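Local coordinates for protein aminotransferase (Psychrobacter arcticus 273-4, PDB 3IF2) that binds pyridoxal 5'-phosphate and probably transfers amino groups between amino acids and keto acids, perhaps as a valine-pyruvate transaminase, at residues T15-L20 against S396-P401; K57-D62 against G312-T317; V191-L196 against M228-E233; K346-A351 against D428-I433; N246-P251 against G364-W369. All blocks are in the same frame, centred on the assembly; numbering follows the deposited sequence.

Overall arrangement
Interaction 5 lies at the active site, where Y248 hydrogen-bonds the cofactor, and two other contacts adjoin it. Interaction 1 touches it through packing of S396 CB on W369 CH2 (3.4 Å), and its I17 side chain lies about 12 Å from the bound cofactor. Interaction 4 meets it where L348 CD1 packs on L368 CD1 (4.1 Å), the helix layer on the C-terminal sheet. Interactions 2 and 3 are remote from the annotated sites and stand on opposite sides of the chain's centre, their own centres about 42 Å apart. Interaction 2 borders the second subunit, which contributes Y79 to the cofactor site, whereas interaction 3 packs helix 193-197 on helix 225-237.

Interaction 1: T15-L20 against S396-P401; sequences TGISQL and SEYFFP
A capping box starts helix 16-29, and the first turn that follows it, from G16 to L20, packs against the ring of Y398 from the loop after strand 394-395. T15 holds the N-cap: S18 N donates to T15 OG1 at 3.1 Å in a nearly straight bond (168°), and T15 N returns a more bent one to S18 OG at 2.9 Å. Across the contact there are no hydrogen bonds, and the fit depends on the tyrosine ring. Y398 CD2 meets L20 CD2 at 3.4 Å, and Y398 CD1 lies 4.1 Å from I17 CG1. Y398 CE1 rests 3.8 Å from G16 C. With CG anti to the backbone N (chi1 -178°), L20 sends its CD2 methyl to the ring, while I17 and Y398 run past one another in opposite directions. The bare backbone of G16 matters here, since a beta carbon at that position would run into Y398 CE1. E397 CG lies over the centre of one ring face. L20 also packs on Y383 of helix 379-388 and on V394 and P395 of strand 394-395, while Y398 leans on L380, so the start of helix 16-29 is seated against helix 379-388 and the edge strand of the C-terminal sheet.

Interaction 2: K57-D62 against G312-T317; sequences KALGND and GAAIAT
L59 carries this contact alone from its side, reaching from the C-terminal part of helix 46-60 to A314 and I315 of helix 311-321. Its CB points at the second helix but stays short of it. The next bond places CG anti to the carbonyl carbon (chi1 -66°), and the side chain extends from there, so that the two terminal methyls make the approach. CD1 does nearly all the touching: it sits 3.3 Å from the carbonyl oxygen A314 O, 4.0 Å from A314 CB, and 4.1 Å from the tip methyl I315 CD1. Its sister CD2 grazes the same carbonyl at 4.2 Å from A314 O. No polar bond links the two segments. Within helix 311-321, A313 O accepts from both T317 N and T317 OG1, which reach it from opposite faces of the carbonyl plane; the hydroxyl bond is 2.6 Å long, with its donor well above that plane. Helix 71-77 lies close by, with S71 against L59 and S75 against A314, and L59 also packs on Y56 of the second subunit. This is apolar helix-to-helix packing, one leucine methyl set on the surface of another helix beside the subunit interface of a dimer.

Interaction 3: V191-L196 against M228-E233; sequences VDFEAL and MAHLAE
In the helix that presents H230 and L231 to F193 and L196, A232 N donates to M228 O at 3.0 Å, one of the regular bonds of this helix; H230 starts toward F193, and L231 reaches over with its end. The helix is 225-237, the connection of a beta-alpha-beta crossover between parallel strands 207-213 and 242-245 of the large sheet; M228, modelled as selenomethionine, faces L242 and I244 of that sheet. Helix 225-237 packs against the short helix 193-197, with D192 at the N-cap, where OD1 accepts a weak bond from A195 N. The chief contact is a face-to-face stack of F193 on H230, the ring centroids 3.9 Å apart and the planes inclined by 15°. The overlap is lopsided: H230 ND1 lies over the centre of the phenyl ring, while F193 CD1 sits toward the rim of the imidazole. V191 CG1 lies 3.5 Å above the opposite phenyl face, so the ring is held flat between an imidazole and a methyl. CG anti to the backbone N (chi1 -163°) carries the H230 ring over the phenyl face, and its NE2 forms a weak hydrogen bond with E197 OE1. Replacing F193 with an alanine would probably leave the imidazole without its stacking partner and freer to turn, and would deprive V191 CG1 of its cover. Beside the stack, L231 CD2 lies 3.9 Å from F193 CE1 and, with the two leucine chains crossing at about a right angle, 3.7 Å from L196 CD1.

Interaction 4: K346-A351 against D428-I433; sequences KLLKQA and DGIKVI
I430 is the bump of this contact, and the hollow it enters is formed by L347, L348 and A351 on the facing side of helix 324-351. The two helices run in nearly the same direction, their segment axes 27° apart and 9.3 Å at closest approach. Both branches of the isoleucine lie between L347 and L348. I430 CD1 is nearest L347 CB, at 3.8 Å, while I430 CG2 meets L348 CD2 at 3.6 Å, the carbonyl L347 O at 3.7 Å and A351 CB at 4.2 Å. With chi1 at -68°, CG1 stands beside the backbone N and CG2 anti to it, which turns both branches to the facing helix. L347 and L348 each cross the isoleucine at about a right angle; L348, the buried one, lies on the sheet side. Exchanging I430 for an alanine would probably open a gap between the helices and leave L348 CD2 without its partner. Farther in, L348 packs on L357, I359, L368 and L370, and both I430 and L348 touch M417. Two helices thus lie side by side on one face of a mostly antiparallel sheet, the two-layer alpha-beta sandwich of the C-terminal domain in class I and II aminotransferases.

Interaction 5: N246-P251 against G364-W369; sequences NAYGMP and GAIFLW. With PLP (pyridoxal-5'-phosphate), chain C.
The ring of Y248 carries the A365 methyl on one face and the cofactor oxygen PLP O3 at its edge. A365 CB is 3.9 Å from the ring centroid and 20° off the normal, a CH-pi contact. F367 has I366 CG1 over one face, displaced toward the rim, and the hydroxyl of Y248 at its edge, with Y248 OH 3.3 Å from F367 CE2. The two aromatic planes are inclined by 80° in an oblique meeting. On the same side of the phenol plane as A365, I366 CG1 lies obliquely past the ring edge, 3.7 Å from Y248 CE1; it gets there from a chi1 of 66°, which sets it between the backbone N and the carbonyl carbon. These apolar neighbours back one side of a ring whose hydroxyl hydrogen-bonds PLP O3 at 2.8 Å and also makes a weak bond with K276 NZ. Next to it A247 rests on the pyridine, its CB 3.3 Å from PLP N1. A type I turn from N246 to G249, closed by G249 N to N246 O, places both residues toward the cofactor. With D245 OD2 also bound to the cofactor, the site resembles that of fold-type I aminotransferases, where a tyrosine contacts the phenolic oxygen. The contact joins the two halves of the fold: the turn follows strand 242-245 of the large sheet, while A365 and I366 lead into strand 367-372 of the C-terminal sheet, which F367 begins; neighbouring strand 414-418 meets F367 through R416, and Y337 of helix 324-351 packs on I366.

Interaction 1: T15-L20 against S396-P401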
# COMPACT_ATOMS: atom_id res chain seq x y z
N THR A 15 20.78 0.67 -7.19
CA THR A 15 21.46 1.69 -6.37
C THR A 15 22.32 0.96 -5.32
O THR A 15 22.41 -0.27 -5.33
CB THR A 15 20.44 2.61 -5.65
OG1 THR A 15 19.59 1.83 -4.80
CG2 THR A 15 19.59 3.36 -6.66
N GLY A 16 23.00 1.71 -4.46
CA GLY A 16 23.74 1.13 -3.33
C GLY A 16 22.78 0.52 -2.30
O GLY A 16 23.09 -0.52 -1.71
N ILE A 17 21.62 1.17 -2.11
CA ILE A 17 20.56 0.72 -1.19
C ILE A 17 19.91 -0.58 -1.70
O ILE A 17 19.77 -1.51 -0.93
CB ILE A 17 19.51 1.86 -0.88
CG1 ILE A 17 20.20 3.01 -0.11
CG2 ILE A 17 18.29 1.33 -0.08
CD1 ILE A 17 19.36 4.26 0.08
N SER A 18 19.57 -0.66 -2.99
CA SER A 18 18.99 -1.91 -3.55
C SER A 18 19.99 -3.12 -3.45
O SER A 18 19.56 -4.22 -3.11
CB SER A 18 18.44 -1.74 -4.98
OG SER A 18 19.48 -1.64 -5.93
N GLN A 19 21.28 -2.89 -3.71
CA GLN A 19 22.32 -3.94 -3.57
C GLN A 19 22.51 -4.37 -2.10
O GLN A 19 22.68 -5.56 -1.83
CB GLN A 19 23.64 -3.56 -4.27
CG GLN A 19 23.55 -3.72 -5.81
CD GLN A 19 24.71 -3.09 -6.64
OE1 GLN A 19 25.75 -2.69 -6.10
NE2 GLN A 19 24.50 -3.01 -7.95
N LEU A 20 22.45 -3.43 -1.18
CA LEU A 20 22.51 -3.73 0.26
C LEU A 20 21.24 -4.53 0.64
O LEU A 20 21.35 -5.56 1.29
CB LEU A 20 22.64 -2.43 1.09
CG LEU A 20 22.76 -2.48 2.62
CD1 LEU A 20 24.09 -3.10 3.09
CD2 LEU A 20 22.59 -1.08 3.21
N SER A 396 27.39 3.03 7.42
CA SER A 396 26.89 4.40 7.56
C SER A 396 26.67 5.23 6.29
O SER A 396 25.85 6.15 6.32
CB SER A 396 27.84 5.19 8.47
OG SER A 396 29.22 5.08 8.09
N GLU A 397 27.37 4.94 5.20
CA GLU A 397 27.25 5.77 4.01
C GLU A 397 25.85 5.88 3.37
O GLU A 397 25.64 6.78 2.57
CB GLU A 397 28.33 5.45 2.98
CG GLU A 397 28.19 4.14 2.23
CD GLU A 397 29.29 4.00 1.18
OE1 GLU A 397 30.46 3.73 1.56
OE2 GLU A 397 28.98 4.19 -0.03
N TYR A 398 24.92 5.00 3.73
CA TYR A 398 23.54 5.03 3.21
C TYR A 398 22.53 5.81 4.06
O TYR A 398 21.36 5.92 3.66
CB TYR A 398 23.03 3.60 2.96
CG TYR A 398 23.93 2.79 2.06
CD1 TYR A 398 24.22 3.24 0.75
CD2 TYR A 398 24.52 1.59 2.49
CE1 TYR A 398 25.09 2.51 -0.11
CE2 TYR A 398 25.38 0.84 1.64
CZ TYR A 398 25.66 1.31 0.34
OH TYR A 398 26.48 0.60 -0.49
N PHE A 399 22.97 6.39 5.18
CA PHE A 399 22.08 7.11 6.10
C PHE A 399 22.21 8.63 6.03
O PHE A 399 21.89 9.31 6.99
CB PHE A 399 22.29 6.60 7.55
CG PHE A 399 21.90 5.17 7.76
CD1 PHE A 399 20.61 4.83 8.13
CD2 PHE A 399 22.84 4.16 7.61
CE1 PHE A 399 20.24 3.48 8.34
CE2 PHE A 399 22.50 2.83 7.82
CZ PHE A 399 21.18 2.48 8.18
N PHE A 400 22.63 9.16 4.89
CA PHE A 400 22.78 10.60 4.69
C PHE A 400 22.06 10.93 3.37
O PHE A 400 22.72 11.09 2.35
CB PHE A 400 24.26 10.97 4.65
CG PHE A 400 25.01 10.70 5.93
CD1 PHE A 400 25.60 9.46 6.17
CD2 PHE A 400 25.14 11.70 6.90
CE1 PHE A 400 26.32 9.21 7.37
CE2 PHE A 400 25.85 11.47 8.08
CZ PHE A 400 26.44 10.22 8.33
N PRO A 401 20.71 10.98 3.39
CA PRO A 401 19.95 11.29 2.18
C PRO A 401 20.22 12.71 1.69
O PRO A 401 20.22 13.65 2.48
CB PRO A 401 18.48 11.17 2.64
CG PRO A 401 18.52 10.35 3.79
CD PRO A 401 19.79 10.63 4.49

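Interaction 2: K57-D62 against G312-T317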
# COMPACT_ATOMS: atom_id res chain seq x y z
N LYS A 57 -8.06 -13.79 19.24
CA LYS A 57 -9.09 -14.77 19.56
C LYS A 57 -10.41 -14.06 19.87
O LYS A 57 -11.45 -14.43 19.29
CB LYS A 57 -8.68 -15.66 20.73
CG LYS A 57 -7.56 -16.63 20.44
CD LYS A 57 -7.11 -17.35 21.69
CE LYS A 57 -6.11 -18.49 21.38
NZ LYS A 57 -6.69 -19.68 20.62
N ALA A 58 -10.36 -13.03 20.73
CA ALA A 58 -11.55 -12.27 21.11
C ALA A 58 -12.29 -11.71 19.89
O ALA A 58 -13.51 -11.86 19.82
CB ALA A 58 -11.23 -11.15 22.11
N LEU A 59 -11.56 -11.13 18.93
CA LEU A 59 -12.17 -10.63 17.66
C LEU A 59 -12.86 -11.71 16.80
O LEU A 59 -13.73 -11.38 16.02
CB LEU A 59 -11.16 -9.90 16.79
CG LEU A 59 -10.61 -8.59 17.31
CD1 LEU A 59 -9.70 -8.05 16.21
CD2 LEU A 59 -11.71 -7.58 17.67
N GLY A 60 -12.44 -12.97 16.93
CA GLY A 60 -13.07 -14.09 16.23
C GLY A 60 -14.14 -14.84 17.02
O GLY A 60 -14.85 -15.64 16.42
N ASN A 61 -14.24 -14.58 18.33
CA ASN A 61 -15.20 -15.24 19.24
C ASN A 61 -16.40 -14.36 19.67
O ASN A 61 -17.17 -14.81 20.51
CB ASN A 61 -14.45 -15.78 20.50
CG ASN A 61 -13.50 -16.98 20.19
OD1 ASN A 61 -13.66 -17.65 19.18
ND2 ASN A 61 -12.55 -17.25 21.08
N ASP A 62 -16.58 -13.16 19.11
CA ASP A 62 -17.73 -12.25 19.45
C ASP A 62 -18.91 -12.26 18.44
O ASP A 62 -19.70 -11.30 18.35
CB ASP A 62 -17.26 -10.81 19.74
CG ASP A 62 -16.70 -10.07 18.50
OD1 ASP A 62 -16.67 -10.62 17.36
OD2 ASP A 62 -16.29 -8.90 18.70
N GLY A 312 -4.52 -4.57 11.12
CA GLY A 312 -3.73 -3.98 12.18
C GLY A 312 -4.63 -3.11 13.05
O GLY A 312 -4.59 -3.21 14.29
N ALA A 313 -5.46 -2.30 12.39
CA ALA A 313 -6.50 -1.48 13.03
C ALA A 313 -7.42 -2.34 13.90
O ALA A 313 -7.73 -1.97 15.02
CB ALA A 313 -7.33 -0.73 11.97
N ALA A 314 -7.84 -3.49 13.38
CA ALA A 314 -8.76 -4.38 14.08
C ALA A 314 -8.16 -4.86 15.41
O ALA A 314 -8.84 -4.82 16.43
CB ALA A 314 -9.18 -5.54 13.20
N ILE A 315 -6.89 -5.27 15.40
CA ILE A 315 -6.22 -5.70 16.64
C ILE A 315 -6.05 -4.53 17.61
O ILE A 315 -6.38 -4.66 18.79
CB ILE A 315 -4.79 -6.36 16.42
CG1 ILE A 315 -4.87 -7.86 16.23
CG2 ILE A 315 -3.92 -6.24 17.68
CD1 ILE A 315 -5.73 -8.27 15.19
N ALA A 316 -5.56 -3.41 17.10
CA ALA A 316 -5.16 -2.26 17.92
C ALA A 316 -6.30 -1.45 18.51
O ALA A 316 -6.12 -0.84 19.58
CB ALA A 316 -4.21 -1.36 17.16
N THR A 317 -7.46 -1.45 17.84
CA THR A 317 -8.64 -0.66 18.28
C THR A 317 -9.01 -0.85 19.77
O THR A 317 -9.03 0.14 20.49
CB THR A 317 -9.86 -0.86 17.32
OG1 THR A 317 -9.53 -0.33 16.03
CG2 THR A 317 -11.13 -0.19 17.83

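Interaction 3: V191-L196 against M228-E233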
# COMPACT_ATOMS: atom_id res chain seq x y z
N VAL A 191 21.68 19.53 16.44
CA VAL A 191 21.29 20.36 15.30
C VAL A 191 22.16 21.62 15.18
O VAL A 191 22.30 22.38 16.14
CB VAL A 191 19.78 20.75 15.31
CG1 VAL A 191 19.43 21.61 14.10
CG2 VAL A 191 18.90 19.50 15.32
N ASP A 192 22.73 21.81 13.98
CA ASP A 192 23.54 22.97 13.64
C ASP A 192 22.56 24.01 13.10
O ASP A 192 22.29 24.04 11.89
CB ASP A 192 24.63 22.58 12.63
CG ASP A 192 25.55 23.74 12.23
OD1 ASP A 192 25.47 24.86 12.80
OD2 ASP A 192 26.37 23.50 11.33
N PHE A 193 22.02 24.83 14.00
CA PHE A 193 21.06 25.88 13.64
C PHE A 193 21.69 27.03 12.83
O PHE A 193 20.97 27.66 12.07
CB PHE A 193 20.28 26.41 14.86
CG PHE A 193 19.25 25.41 15.40
CD1 PHE A 193 18.05 25.17 14.72
CD2 PHE A 193 19.49 24.71 16.60
CE1 PHE A 193 17.11 24.26 15.20
CE2 PHE A 193 18.56 23.79 17.10
CZ PHE A 193 17.37 23.56 16.39
N GLU A 194 22.99 27.28 12.99
CA GLU A 194 23.72 28.31 12.19
C GLU A 194 23.61 27.93 10.71
O GLU A 194 23.11 28.72 9.90
CB GLU A 194 25.21 28.43 12.64
CG GLU A 194 26.03 29.51 11.93
N ALA A 195 23.99 26.69 10.39
CA ALA A 195 23.95 26.15 9.02
C ALA A 195 22.54 26.05 8.43
O ALA A 195 22.32 26.43 7.28
CB ALA A 195 24.61 24.79 8.98
N LEU A 196 21.60 25.54 9.23
CA LEU A 196 20.20 25.34 8.79
C LEU A 196 19.46 26.65 8.51
O LEU A 196 18.85 26.82 7.44
CB LEU A 196 19.43 24.51 9.83
CG LEU A 196 17.96 24.11 9.64
CD1 LEU A 196 17.60 22.95 10.58
CD2 LEU A 196 16.94 25.24 9.80
N MSE A 228 13.36 20.72 19.13
CA MSE A 228 12.05 20.62 18.46
C MSE A 228 11.25 21.93 18.44
O MSE A 228 10.58 22.23 17.44
CB MSE A 228 11.18 19.51 19.06
CG MSE A 228 11.75 18.10 18.89
SE MSE A 228 12.23 17.53 17.08
CE MSE A 228 10.59 18.10 16.22
N ALA A 229 11.30 22.68 19.55
CA ALA A 229 10.60 23.97 19.64
C ALA A 229 11.14 24.95 18.60
O ALA A 229 10.37 25.62 17.91
CB ALA A 229 10.75 24.57 21.03
N HIS A 230 12.46 24.99 18.48
CA HIS A 230 13.16 25.86 17.53
C HIS A 230 12.73 25.48 16.09
O HIS A 230 12.37 26.37 15.31
CB HIS A 230 14.69 25.71 17.71
CG HIS A 230 15.51 26.80 17.11
ND1 HIS A 230 16.80 27.04 17.50
CD2 HIS A 230 15.21 27.74 16.18
CE1 HIS A 230 17.29 28.06 16.81
NE2 HIS A 230 16.34 28.50 16.00
N LEU A 231 12.73 24.18 15.77
CA LEU A 231 12.30 23.71 14.43
C LEU A 231 10.85 24.07 14.12
O LEU A 231 10.55 24.47 12.98
CB LEU A 231 12.56 22.21 14.24
CG LEU A 231 14.03 21.76 14.15
CD1 LEU A 231 14.11 20.25 14.29
CD2 LEU A 231 14.72 22.26 12.87
N ALA A 232 9.96 23.96 15.11
CA ALA A 232 8.56 24.38 14.97
C ALA A 232 8.44 25.90 14.64
O ALA A 232 7.59 26.26 13.83
CB ALA A 232 7.75 24.04 16.22
N GLU A 233 9.28 26.76 15.24
CA GLU A 233 9.29 28.22 14.92
C GLU A 233 9.76 28.44 13.49
O GLU A 233 9.10 29.13 12.72
CB GLU A 233 10.24 29.04 15.82
CG GLU A 233 9.88 29.18 17.29
CD GLU A 233 10.91 30.07 18.04
OE1 GLU A 233 12.15 29.82 17.93
OE2 GLU A 233 10.47 31.02 18.73

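Interaction 4: K346-A351 against D428-I433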
# COMPACT_ATOMS: atom_id res chain seq x y z
N LYS A 346 27.85 -3.36 27.05
CA LYS A 346 28.73 -4.18 27.92
C LYS A 346 29.66 -4.98 27.01
O LYS A 346 30.89 -4.83 27.10
CB LYS A 346 27.87 -5.13 28.79
CG LYS A 346 28.50 -6.16 29.77
CD LYS A 346 28.56 -5.68 31.23
CE LYS A 346 28.43 -6.85 32.25
NZ LYS A 346 29.41 -7.96 32.03
N LEU A 347 29.06 -5.75 26.10
CA LEU A 347 29.79 -6.61 25.16
C LEU A 347 30.73 -5.84 24.23
O LEU A 347 31.86 -6.29 24.00
CB LEU A 347 28.84 -7.49 24.35
CG LEU A 347 27.96 -8.51 25.09
CD1 LEU A 347 26.97 -9.10 24.07
CD2 LEU A 347 28.75 -9.59 25.83
N LEU A 348 30.29 -4.68 23.73
CA LEU A 348 31.13 -3.83 22.85
C LEU A 348 32.34 -3.30 23.61
O LEU A 348 33.44 -3.29 23.07
CB LEU A 348 30.33 -2.69 22.18
CG LEU A 348 29.35 -3.08 21.08
CD1 LEU A 348 28.47 -1.92 20.72
CD2 LEU A 348 30.06 -3.56 19.84
N LYS A 349 32.14 -2.88 24.86
CA LYS A 349 33.24 -2.43 25.73
C LYS A 349 34.23 -3.54 26.12
O LYS A 349 35.36 -3.23 26.41
CB LYS A 349 32.74 -1.64 26.95
CG LYS A 349 32.19 -0.25 26.54
CD LYS A 349 32.04 0.72 27.71
CE LYS A 349 31.80 2.17 27.22
NZ LYS A 349 32.93 2.78 26.41
N GLN A 350 33.82 -4.81 26.13
CA GLN A 350 34.77 -5.92 26.37
C GLN A 350 35.60 -6.20 25.13
O GLN A 350 36.77 -6.51 25.24
CB GLN A 350 34.06 -7.21 26.78
CG GLN A 350 33.49 -7.15 28.16
CD GLN A 350 32.49 -8.28 28.48
OE1 GLN A 350 32.06 -9.04 27.60
NE2 GLN A 350 32.10 -8.35 29.75
N ALA A 351 34.98 -6.12 23.95
CA ALA A 351 35.65 -6.35 22.66
C ALA A 351 36.62 -5.20 22.30
O ALA A 351 37.82 -5.40 22.14
CB ALA A 351 34.60 -6.55 21.55
N ASP A 428 27.85 -13.48 19.61
CA ASP A 428 28.61 -14.00 18.46
C ASP A 428 29.03 -12.89 17.48
O ASP A 428 30.19 -12.84 17.07
CB ASP A 428 27.78 -15.05 17.69
CG ASP A 428 27.49 -16.31 18.50
OD1 ASP A 428 28.00 -16.49 19.63
OD2 ASP A 428 26.74 -17.15 17.96
N GLY A 429 28.08 -12.03 17.12
CA GLY A 429 28.27 -10.93 16.19
C GLY A 429 29.28 -9.92 16.67
O GLY A 429 30.21 -9.58 15.94
N ILE A 430 29.12 -9.46 17.92
CA ILE A 430 30.05 -8.50 18.53
C ILE A 430 31.46 -9.12 18.68
O ILE A 430 32.45 -8.41 18.49
CB ILE A 430 29.51 -7.93 19.85
CG1 ILE A 430 28.30 -7.05 19.58
CG2 ILE A 430 30.56 -7.08 20.58
CD1 ILE A 430 27.56 -6.66 20.82
N LYS A 431 31.54 -10.42 18.98
CA LYS A 431 32.84 -11.13 19.05
C LYS A 431 33.61 -10.99 17.72
O LYS A 431 34.78 -10.62 17.73
CB LYS A 431 32.67 -12.63 19.42
CG LYS A 431 33.97 -13.43 19.68
CD LYS A 431 33.63 -14.92 19.91
CE LYS A 431 34.85 -15.78 20.24
NZ LYS A 431 35.88 -15.74 19.16
N VAL A 432 32.92 -11.24 16.59
CA VAL A 432 33.50 -11.13 15.24
C VAL A 432 33.82 -9.67 14.89
O VAL A 432 34.89 -9.40 14.36
CB VAL A 432 32.58 -11.77 14.13
CG1 VAL A 432 33.23 -11.67 12.74
CG2 VAL A 432 32.29 -13.24 14.46
N ILE A 433 32.89 -8.76 15.19
CA ILE A 433 33.11 -7.31 15.02
C ILE A 433 34.36 -6.87 15.78
O ILE A 433 35.17 -6.11 15.26
CB ILE A 433 31.91 -6.45 15.48
CG1 ILE A 433 30.72 -6.62 14.51
CG2 ILE A 433 32.28 -4.96 15.56
CD1 ILE A 433 29.40 -6.09 15.03

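Interaction 5: N246-P251 against G364-W369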
# COMPACT_ATOMS: atom_id res chain seq x y z
N ASN A 246 7.35 9.25 14.45
CA ASN A 246 7.40 8.56 15.76
C ASN A 246 7.33 7.06 15.66
O ASN A 246 6.77 6.41 16.54
CB ASN A 246 6.29 8.99 16.72
CG ASN A 246 6.38 10.40 17.06
OD1 ASN A 246 6.21 11.24 16.18
ND2 ASN A 246 6.63 10.70 18.34
N ALA A 247 7.94 6.46 14.65
CA ALA A 247 7.91 4.99 14.53
C ALA A 247 8.26 4.29 15.87
O ALA A 247 7.57 3.36 16.26
CB ALA A 247 8.82 4.53 13.42
N TYR A 248 9.27 4.82 16.58
CA TYR A 248 9.79 4.27 17.86
C TYR A 248 9.47 5.11 19.10
O TYR A 248 9.90 4.76 20.20
CB TYR A 248 11.34 4.17 17.78
CG TYR A 248 11.87 3.33 16.64
CD1 TYR A 248 11.91 1.94 16.71
CD2 TYR A 248 12.34 3.93 15.47
CE1 TYR A 248 12.40 1.15 15.61
CE2 TYR A 248 12.81 3.18 14.40
CZ TYR A 248 12.84 1.79 14.47
OH TYR A 248 13.33 1.06 13.39
N GLY A 249 8.71 6.20 18.92
CA GLY A 249 8.47 7.18 19.96
C GLY A 249 7.19 7.08 20.74
O GLY A 249 6.55 6.04 20.78
N MSE A 250 6.84 8.20 21.36
CA MSE A 250 5.64 8.31 22.19
C MSE A 250 4.39 8.42 21.33
O MSE A 250 4.49 8.87 20.16
CB MSE A 250 5.69 9.56 23.06
CG MSE A 250 6.85 9.63 24.01
SE MSE A 250 7.29 11.46 24.36
CE MSE A 250 7.84 11.97 22.53
N PRO A 251 3.23 7.97 21.85
CA PRO A 251 2.98 7.26 23.12
C PRO A 251 3.19 5.72 23.03
O PRO A 251 3.23 5.06 24.06
CB PRO A 251 1.51 7.56 23.40
CG PRO A 251 0.90 7.82 22.02
CD PRO A 251 1.99 8.17 21.07
N GLY A 364 16.96 5.91 22.41
CA GLY A 364 15.76 5.32 21.86
C GLY A 364 15.95 4.45 20.63
O GLY A 364 17.09 4.24 20.17
N ALA A 365 14.82 3.95 20.10
CA ALA A 365 14.81 3.05 18.95
C ALA A 365 15.51 1.72 19.30
O ALA A 365 15.83 1.48 20.46
CB ALA A 365 15.41 3.74 17.69
N ILE A 366 15.79 0.89 18.30
CA ILE A 366 16.23 -0.49 18.51
C ILE A 366 17.60 -0.81 17.92
O ILE A 366 17.88 -1.97 17.58
CB ILE A 366 15.11 -1.45 17.94
CG1 ILE A 366 14.97 -1.35 16.40
CG2 ILE A 366 13.75 -1.13 18.60
CD1 ILE A 366 13.97 -2.36 15.77
N PHE A 367 18.45 0.20 17.85
CA PHE A 367 19.79 0.10 17.25
C PHE A 367 20.86 0.76 18.09
O PHE A 367 20.56 1.69 18.83
CB PHE A 367 19.84 0.84 15.90
CG PHE A 367 18.71 0.52 14.98
CD1 PHE A 367 18.70 -0.66 14.24
CD2 PHE A 367 17.65 1.42 14.83
CE1 PHE A 367 17.63 -0.97 13.38
CE2 PHE A 367 16.57 1.12 13.96
CZ PHE A 367 16.57 -0.07 13.23
N LEU A 368 22.09 0.26 17.95
CA LEU A 368 23.29 0.96 18.46
C LEU A 368 24.06 1.48 17.20
O LEU A 368 24.20 0.77 16.18
CB LEU A 368 24.17 0.10 19.38
CG LEU A 368 23.64 -0.12 20.82
CD1 LEU A 368 24.50 -1.11 21.55
CD2 LEU A 368 23.57 1.17 21.61
N TRP A 369 24.53 2.72 17.28
CA TRP A 369 25.27 3.39 16.21
C TRP A 369 26.71 3.53 16.69
O TRP A 369 26.97 4.28 17.63
CB TRP A 369 24.62 4.74 15.95
CG TRP A 369 25.18 5.60 14.86
CD1 TRP A 369 25.86 6.78 15.01
CD2 TRP A 369 25.06 5.39 13.46
NE1 TRP A 369 26.18 7.29 13.79
CE2 TRP A 369 25.72 6.46 12.82
CE3 TRP A 369 24.48 4.38 12.67
CZ2 TRP A 369 25.79 6.57 11.43
CZ3 TRP A 369 24.57 4.49 11.27
CH2 TRP A 369 25.22 5.58 10.68
N1 PLP C . 10.36 5.33 10.62
C2 PLP C . 11.56 4.84 11.09
C2A PLP C . 12.44 5.76 11.87
C3 PLP C . 11.90 3.49 10.85
O3 PLP C . 13.08 2.95 11.31
C4 PLP C . 11.03 2.66 10.10
C4A PLP C . 11.58 1.31 9.64
O4A PLP C . 10.93 0.27 9.78
C5 PLP C . 9.80 3.21 9.62
C6 PLP C . 9.50 4.55 9.90
C5A PLP C . 8.80 2.41 8.75
O4P PLP C . 7.86 1.67 9.50
P PLP C . 6.56 1.04 8.80
O1P PLP C . 6.31 1.26 7.33
O2P PLP C . 5.47 1.70 9.58
O3P PLP C . 6.66 -0.41 9.05